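Local coordinates for carbohydrate kinase (Agrobacterium tumefaciens, PDB 2NWH), which is a carbohydrate kinase of the pfkB (ribokinase-like) family, which probably transfers a phosphate group from ATP to a sugar or related substrate, at residues 44-49 with 255-259; 137-143 with 162-168; 242-247 with 306-310. All coordinates share one frame. Numbering follows the deposited sequence.

Contact 1: 44-49 with 255-259; sequences NAARNL and DAMAS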
# COMPACT_ATOMS: atom_id res chain seq x y z
N ASN A 44 4.72 3.67 -0.53
CA ASN A 44 5.32 2.57 -1.32
C ASN A 44 4.42 2.28 -2.55
O ASN A 44 4.92 2.11 -3.68
CB ASN A 44 5.50 1.33 -0.43
CG ASN A 44 6.67 1.47 0.55
OD1 ASN A 44 7.49 2.34 0.39
ND2 ASN A 44 6.70 0.64 1.57
N ALA A 45 3.10 2.30 -2.34
CA ALA A 45 2.19 2.09 -3.47
C ALA A 45 2.33 3.24 -4.48
O ALA A 45 2.27 3.03 -5.70
CB ALA A 45 0.74 1.91 -2.98
N ALA A 46 2.52 4.48 -3.98
CA ALA A 46 2.65 5.65 -4.87
C ALA A 46 3.85 5.48 -5.75
O ALA A 46 3.75 5.70 -6.96
CB ALA A 46 2.81 6.96 -4.06
N ARG A 47 5.00 5.14 -5.16
CA ARG A 47 6.21 4.88 -5.94
C ARG A 47 5.93 3.80 -6.94
O ARG A 47 6.35 3.93 -8.10
CB ARG A 47 7.36 4.47 -5.01
CG ARG A 47 7.88 5.67 -4.18
CD ARG A 47 9.23 5.35 -3.59
NE ARG A 47 9.20 4.26 -2.59
CZ ARG A 47 10.22 3.93 -1.80
NH1 ARG A 47 11.39 4.55 -1.96
NH2 ARG A 47 10.09 2.94 -0.91
N ASN A 48 5.26 2.74 -6.53
CA ASN A 48 5.03 1.61 -7.46
C ASN A 48 4.19 2.03 -8.64
O ASN A 48 4.50 1.66 -9.78
CB ASN A 48 4.37 0.41 -6.77
CG ASN A 48 5.28 -0.24 -5.73
OD1 ASN A 48 6.48 0.03 -5.71
ND2 ASN A 48 4.72 -1.08 -4.87
N LEU A 49 3.12 2.78 -8.38
CA LEU A 49 2.26 3.26 -9.46
C LEU A 49 3.01 4.15 -10.41
O LEU A 49 2.80 4.08 -11.63
CB LEU A 49 1.02 3.98 -8.88
CG LEU A 49 0.07 2.97 -8.23
CD1 LEU A 49 -0.86 3.67 -7.17
CD2 LEU A 49 -0.71 2.18 -9.30
N ASP A 255 2.13 -3.63 -1.02
CA ASP A 255 2.24 -2.50 -1.93
C ASP A 255 2.25 -2.92 -3.40
O ASP A 255 1.70 -2.21 -4.26
CB ASP A 255 3.46 -1.59 -1.61
CG ASP A 255 4.82 -2.36 -1.42
OD1 ASP A 255 4.91 -3.17 -0.47
OD2 ASP A 255 5.81 -2.10 -2.15
N ALA A 256 2.94 -4.02 -3.68
CA ALA A 256 3.22 -4.39 -5.03
C ALA A 256 1.95 -5.00 -5.66
O ALA A 256 1.59 -4.66 -6.76
CB ALA A 256 4.44 -5.36 -5.10
N MET A 257 1.30 -5.93 -4.97
CA MET A 257 0.04 -6.51 -5.43
C MET A 257 -0.96 -5.37 -5.74
O MET A 257 -1.55 -5.28 -6.85
CB MET A 257 -0.47 -7.43 -4.31
CG MET A 257 -1.94 -7.85 -4.37
SD MET A 257 -2.25 -9.08 -5.65
CE MET A 257 -3.25 -8.12 -6.75
N ALA A 258 -1.14 -4.49 -4.75
CA ALA A 258 -2.09 -3.37 -4.87
C ALA A 258 -1.76 -2.56 -6.11
O ALA A 258 -2.63 -2.30 -6.96
CB ALA A 258 -2.05 -2.46 -3.60
N SER A 259 -0.47 -2.18 -6.23
CA SER A 259 -0.07 -1.34 -7.33
C SER A 259 -0.32 -1.99 -8.66
O SER A 259 -0.77 -1.32 -9.57
CB SER A 259 1.40 -1.00 -7.19
OG SER A 259 1.54 -0.44 -5.88
O HOH W 1 4.52 -1.46 1.80
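Two helices, 41-51 and 255-266, meet here in a buried packing contact near the centre of the chain, on one side of the large sheet. The axes of segments 44-49 and 255-259 approach to 8.7 Å at an angle of 48°, and small side chains fill the space where they meet. Ser259 is one: its OG lies 3.6 Å from Ala45 CA and 3.1 Å from Asn48 CB. That hydroxyl also turns back on its own helix, donating to Asp255 O over a very short 2.4 Å. The sequences fit the two signatures of the pfkB family, since Asn44 follows a glycine-rich run and Asp255 ends a Gly-Ala-Gly-Asp sequence that holds the catalytic base in relatives such as ribokinase. Polar bridges join the two signatures. Asn48 ND2 donates to Asp255 OD2 at 3.1 Å and, weakly, to Asp255 O at 3.3 Å, while a water accepts from Asn44 ND2 (3.0 Å) and donates to Asp255 OD1 (2.9 Å). Both carboxylate oxygens of Asp255 thus receive hydrogen bonds. Arg47 NH2 donates to Asn44 OD1 at 3.0 Å, within the same helix. Farther along, Leu49 CD2 reaches Ser259 O at 3.5 Å, and Leu49 also packs on Leu139 of the sheet.

Contact 2: 137-143 with 162-168; sequences FLLCDAN and PLAAIAI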
# COMPACT_ATOMS: atom_id res chain seq x y z
N PHE A 137 -8.01 9.07 -10.02
CA PHE A 137 -8.18 7.92 -9.16
C PHE A 137 -7.50 8.26 -7.82
O PHE A 137 -6.39 8.82 -7.82
CB PHE A 137 -7.45 6.71 -9.77
CG PHE A 137 -8.10 5.40 -9.50
CD1 PHE A 137 -8.67 4.67 -10.56
CD2 PHE A 137 -8.18 4.89 -8.20
CE1 PHE A 137 -9.31 3.42 -10.32
CE2 PHE A 137 -8.83 3.67 -7.93
CZ PHE A 137 -9.39 2.92 -9.01
N LEU A 138 -8.14 7.91 -6.71
CA LEU A 138 -7.62 8.15 -5.35
C LEU A 138 -7.16 6.86 -4.71
O LEU A 138 -7.75 5.77 -4.96
CB LEU A 138 -8.69 8.77 -4.44
CG LEU A 138 -9.38 10.03 -5.00
CD1 LEU A 138 -10.45 10.49 -4.03
CD2 LEU A 138 -8.38 11.15 -5.31
N LEU A 139 -6.13 6.98 -3.86
CA LEU A 139 -5.69 5.85 -3.08
C LEU A 139 -5.42 6.33 -1.67
O LEU A 139 -4.70 7.31 -1.47
CB LEU A 139 -4.41 5.22 -3.67
CG LEU A 139 -3.73 4.13 -2.78
CD1 LEU A 139 -4.66 2.89 -2.57
CD2 LEU A 139 -2.36 3.73 -3.40
N CYS A 140 -5.94 5.61 -0.68
CA CYS A 140 -5.60 5.99 0.69
C CYS A 140 -5.08 4.77 1.42
O CYS A 140 -5.15 3.63 0.90
CB CYS A 140 -6.83 6.59 1.40
SG CYS A 140 -8.20 5.38 1.68
N ASP A 141 -4.58 4.99 2.62
CA ASP A 141 -4.31 3.86 3.47
C ASP A 141 -4.87 4.14 4.87
O ASP A 141 -5.26 5.28 5.21
CB ASP A 141 -2.85 3.45 3.47
CG ASP A 141 -1.95 4.47 4.18
OD1 ASP A 141 -2.45 5.18 5.09
OD2 ASP A 141 -0.76 4.55 3.84
N ALA A 142 -4.92 3.07 5.65
CA ALA A 142 -5.57 3.13 6.94
C ALA A 142 -4.65 3.71 8.02
O ALA A 142 -4.97 3.59 9.22
CB ALA A 142 -6.16 1.72 7.31
N ASN A 143 -3.54 4.35 7.62
CA ASN A 143 -2.74 5.17 8.55
C ASN A 143 -3.48 6.45 8.94
O ASN A 143 -3.21 7.04 10.01
CB ASN A 143 -1.38 5.58 7.97
CG ASN A 143 -0.39 4.46 7.96
OD1 ASN A 143 0.16 4.10 6.90
ND2 ASN A 143 -0.16 3.87 9.13
N PRO A 162 -12.99 7.40 -8.34
CA PRO A 162 -12.74 6.07 -7.81
C PRO A 162 -11.84 6.13 -6.58
O PRO A 162 -10.84 6.91 -6.59
CB PRO A 162 -12.03 5.35 -8.97
CG PRO A 162 -12.60 6.05 -10.21
CD PRO A 162 -12.65 7.50 -9.77
N LEU A 163 -12.15 5.34 -5.56
CA LEU A 163 -11.29 5.29 -4.36
C LEU A 163 -10.85 3.86 -4.03
O LEU A 163 -11.69 2.98 -3.86
CB LEU A 163 -12.01 5.88 -3.13
CG LEU A 163 -11.37 5.85 -1.72
CD1 LEU A 163 -10.13 6.70 -1.61
CD2 LEU A 163 -12.41 6.32 -0.66
N ALA A 164 -9.54 3.67 -3.96
CA ALA A 164 -8.92 2.45 -3.45
C ALA A 164 -8.27 2.68 -2.06
O ALA A 164 -7.96 3.80 -1.67
CB ALA A 164 -7.84 1.94 -4.45
N ALA A 165 -8.06 1.59 -1.34
CA ALA A 165 -7.58 1.64 0.03
C ALA A 165 -6.68 0.46 0.31
O ALA A 165 -6.92 -0.66 -0.16
CB ALA A 165 -8.77 1.62 0.98
N ILE A 166 -5.64 0.72 1.08
CA ILE A 166 -4.76 -0.33 1.59
C ILE A 166 -4.96 -0.42 3.10
O ILE A 166 -4.86 0.59 3.81
CB ILE A 166 -3.28 0.01 1.25
CG1 ILE A 166 -3.02 -0.12 -0.25
CG2 ILE A 166 -2.27 -0.91 1.97
CD1 ILE A 166 -1.69 0.62 -0.59
N ALA A 167 -5.18 -1.65 3.57
CA ALA A 167 -5.60 -1.93 4.94
C ALA A 167 -4.52 -1.74 6.00
O ALA A 167 -4.84 -1.50 7.17
CB ALA A 167 -6.17 -3.35 5.02
N ILE A 168 -3.25 -1.91 5.60
CA ILE A 168 -2.04 -1.73 6.42
C ILE A 168 -1.80 -2.81 7.48
O ILE A 168 -0.74 -3.41 7.50
CB ILE A 168 -1.89 -0.29 7.03
CG1 ILE A 168 -1.89 0.78 5.92
CG2 ILE A 168 -0.57 -0.15 7.79
CD1 ILE A 168 -0.65 0.72 5.01
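Neighbouring parallel strands illustrate how a backbone ladder accounts for its polar groups, and strands 137-141 and 163-166 form such a ladder in regular register, Leu138 beside Leu163 through Asp141 beside Ile166. Five hydrogen bonds alternate in direction: Leu138 N to Pro162 O (2.9 Å), Ala164 N to Leu138 O (2.9 Å), Cys140 N to Ala164 O (2.9 Å), Ile166 N to Cys140 O (3.0 Å) and Ala142 N to Ile166 O (3.1 Å), the last the most bent. The intervening residues bond outward instead, Phe137 and Leu139 to strand 5-9, Leu163 to Asp184 and Ala165 to Ile185. CA-H...O contacts supplement the ladder, as between Ala165 CA and Cys140 O at 3.3 Å.

At the C-terminal end of the first strand, Asp141 OD1 accepts from Asn143 N at 2.9 Å, an Asx turn, while Asp141 OD2 accepts from the backbone N of Gly11 and Gly42; Ala142 O is taken by Lys175 NZ. At the other end Pro162 CB sits over the ring face of Phe137, 3.5 Å from its centroid, in a CH-pi contact.

The two strands are joined through helix 146-158 as a beta-alpha-beta unit of the ribokinase-like fold. That helix packs on the face carrying Leu138, Cys140 and Leu163. On the opposite face Leu139 and Ile166 meet Ala45 of helix 41-51, so the strands lie sandwiched between helices in the middle of the sheet.

Contact 3: 242-247 with 306-310; sequences PLIREV and GLVPQ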
# COMPACT_ATOMS: atom_id res chain seq x y z
N PRO A 242 0.35 -22.77 -8.52
CA PRO A 242 1.39 -22.80 -9.56
C PRO A 242 1.65 -24.20 -10.10
O PRO A 242 1.68 -25.15 -9.32
CB PRO A 242 2.65 -22.30 -8.84
CG PRO A 242 2.37 -22.48 -7.39
CD PRO A 242 0.89 -22.25 -7.24
N LEU A 243 1.83 -24.32 -11.41
CA LEU A 243 2.39 -25.53 -12.03
C LEU A 243 3.89 -25.59 -11.69
O LEU A 243 4.39 -24.72 -10.97
CB LEU A 243 2.15 -25.53 -13.55
CG LEU A 243 0.71 -25.38 -14.10
CD1 LEU A 243 0.70 -25.45 -15.63
CD2 LEU A 243 -0.28 -26.41 -13.52
N ILE A 244 4.59 -26.60 -12.20
CA ILE A 244 6.02 -26.77 -11.89
C ILE A 244 6.88 -25.57 -12.34
O ILE A 244 7.76 -25.11 -11.59
CB ILE A 244 6.58 -28.10 -12.47
CG1 ILE A 244 6.07 -29.28 -11.62
CG2 ILE A 244 8.11 -28.06 -12.55
CD1 ILE A 244 6.24 -30.67 -12.27
N ARG A 245 6.60 -25.07 -13.54
CA ARG A 245 7.38 -24.00 -14.16
C ARG A 245 7.04 -22.62 -13.60
O ARG A 245 7.79 -21.66 -13.80
CB ARG A 245 7.15 -24.01 -15.68
CG ARG A 245 5.67 -23.78 -16.11
CD ARG A 245 5.53 -23.45 -17.61
NE ARG A 245 6.36 -22.32 -18.03
CZ ARG A 245 5.97 -21.04 -18.02
NH1 ARG A 245 4.74 -20.70 -17.62
NH2 ARG A 245 6.82 -20.10 -18.42
N GLU A 246 5.91 -22.53 -12.90
CA GLU A 246 5.35 -21.25 -12.47
C GLU A 246 5.87 -20.68 -11.15
O GLU A 246 6.40 -21.41 -10.30
CB GLU A 246 3.84 -21.32 -12.45
CG GLU A 246 3.28 -21.47 -13.83
CD GLU A 246 1.79 -21.62 -13.85
OE1 GLU A 246 1.21 -22.00 -12.81
OE2 GLU A 246 1.20 -21.35 -14.91
N VAL A 247 5.69 -19.37 -10.98
CA VAL A 247 6.20 -18.67 -9.80
C VAL A 247 5.41 -19.11 -8.55
O VAL A 247 4.16 -19.12 -8.55
CB VAL A 247 6.29 -17.12 -10.02
CG1 VAL A 247 4.91 -16.50 -10.32
CG2 VAL A 247 6.98 -16.43 -8.83
N GLY A 306 4.11 -14.20 -17.83
CA GLY A 306 4.04 -15.56 -18.41
C GLY A 306 4.28 -16.67 -17.37
O GLY A 306 3.95 -17.83 -17.59
N LEU A 307 4.85 -16.30 -16.23
CA LEU A 307 5.16 -17.26 -15.17
C LEU A 307 4.08 -17.30 -14.10
O LEU A 307 4.10 -18.18 -13.21
CB LEU A 307 6.52 -16.92 -14.56
CG LEU A 307 7.76 -16.94 -15.45
CD1 LEU A 307 7.98 -18.30 -16.07
CD2 LEU A 307 7.72 -15.85 -16.53
N VAL A 308 3.16 -16.35 -14.18
CA VAL A 308 2.05 -16.24 -13.23
C VAL A 308 0.97 -17.28 -13.54
O VAL A 308 0.55 -17.40 -14.69
CB VAL A 308 1.45 -14.80 -13.19
CG1 VAL A 308 0.22 -14.72 -12.29
CG2 VAL A 308 2.50 -13.85 -12.68
N PRO A 309 0.53 -18.02 -12.52
CA PRO A 309 -0.56 -18.97 -12.76
C PRO A 309 -1.77 -18.32 -13.42
O PRO A 309 -2.00 -17.11 -13.27
CB PRO A 309 -0.91 -19.46 -11.35
CG PRO A 309 0.36 -19.27 -10.55
CD PRO A 309 1.03 -18.05 -11.13
N GLN A 310 -2.56 -19.11 -14.14
CA GLN A 310 -3.85 -18.62 -14.67
C GLN A 310 -4.86 -18.21 -13.58
O GLN A 310 -4.80 -18.71 -12.45
CB GLN A 310 -4.46 -19.62 -15.64
CG GLN A 310 -3.98 -19.42 -17.07
CD GLN A 310 -4.06 -17.95 -17.52
OE1 GLN A 310 -4.99 -17.21 -17.15
NE2 GLN A 310 -3.08 -17.53 -18.32
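Loops without regular structure can still be joined precisely through their backbone, as segments 242-247 and 306-310 demonstrate. Two hydrogen bonds cross between them. Val247 N donates to Leu307 O at 3.0 Å, a backbone pair, and Arg245 NH1 donates almost linearly to Gly306 O at 3.0 Å, the carbonyl lying at the edge of the guanidinium. Neighbouring carbonyls of one loop thus each meet a donor of the other. A methyl also comes close to this guanidinium: Leu307 CD1 lies 3.2 Å from Arg245 NH2 in the conformer given of the two deposited.

Other polar bonds shape the first loop from within. Leu243 N donates to Glu246 OE1 at 2.8 Å, and Glu246 N to Leu243 O at 3.3 Å, which with the backbone angles of Ile244 and Arg245 makes residues 243-246 a type I beta turn. Glu246 OE1 therefore serves its own loop, although it also touches Pro309 CA at 3.5 Å.

Apolar packing is looser. Pro242 CB stands 4.2 Å from Pro309 CG, and Val247 CG1 lies 4.3 Å from both Val308 CG2 and Pro309 CD.

The centre of this contact lies about 25 Å from the centre of the chain. Segment 242-247 follows strand 236-239, and segment 306-310 leads from helix 298-305 into edge strand 311-313; these strands pair antiparallel, and Gln310 already bonds to the backbone of His240. Helix 271-286 lies against both loops: Val247 meets Ala283, Val308 meets Ala279 and Ala280, and Arg276 donates to the carbonyls of Val308 and Pro309.

From the N terminus, helix 41-51 opens contact 1, whose loop closes 206 residues later at helix 255-266. Contact 2 begins and ends within that span, as a short loop holding just one helix between its strands. Contact 3 starts at 242-247, before contact 1 has closed, and finishes at 306-310, so these two cross, whereas contacts 2 and 3 follow in series. In space contacts 1 and 2 touch: Ala45 CB lies 3.6 Å from both Leu139 CD2 and Ile166 CD1, joining the helix pair to the central strands. Contact 3 stands apart, its centre about 22 Å from that of contact 1, and ties the loop between strand 236-239 and helix 255-266 to the one that leads into edge strand 311-313.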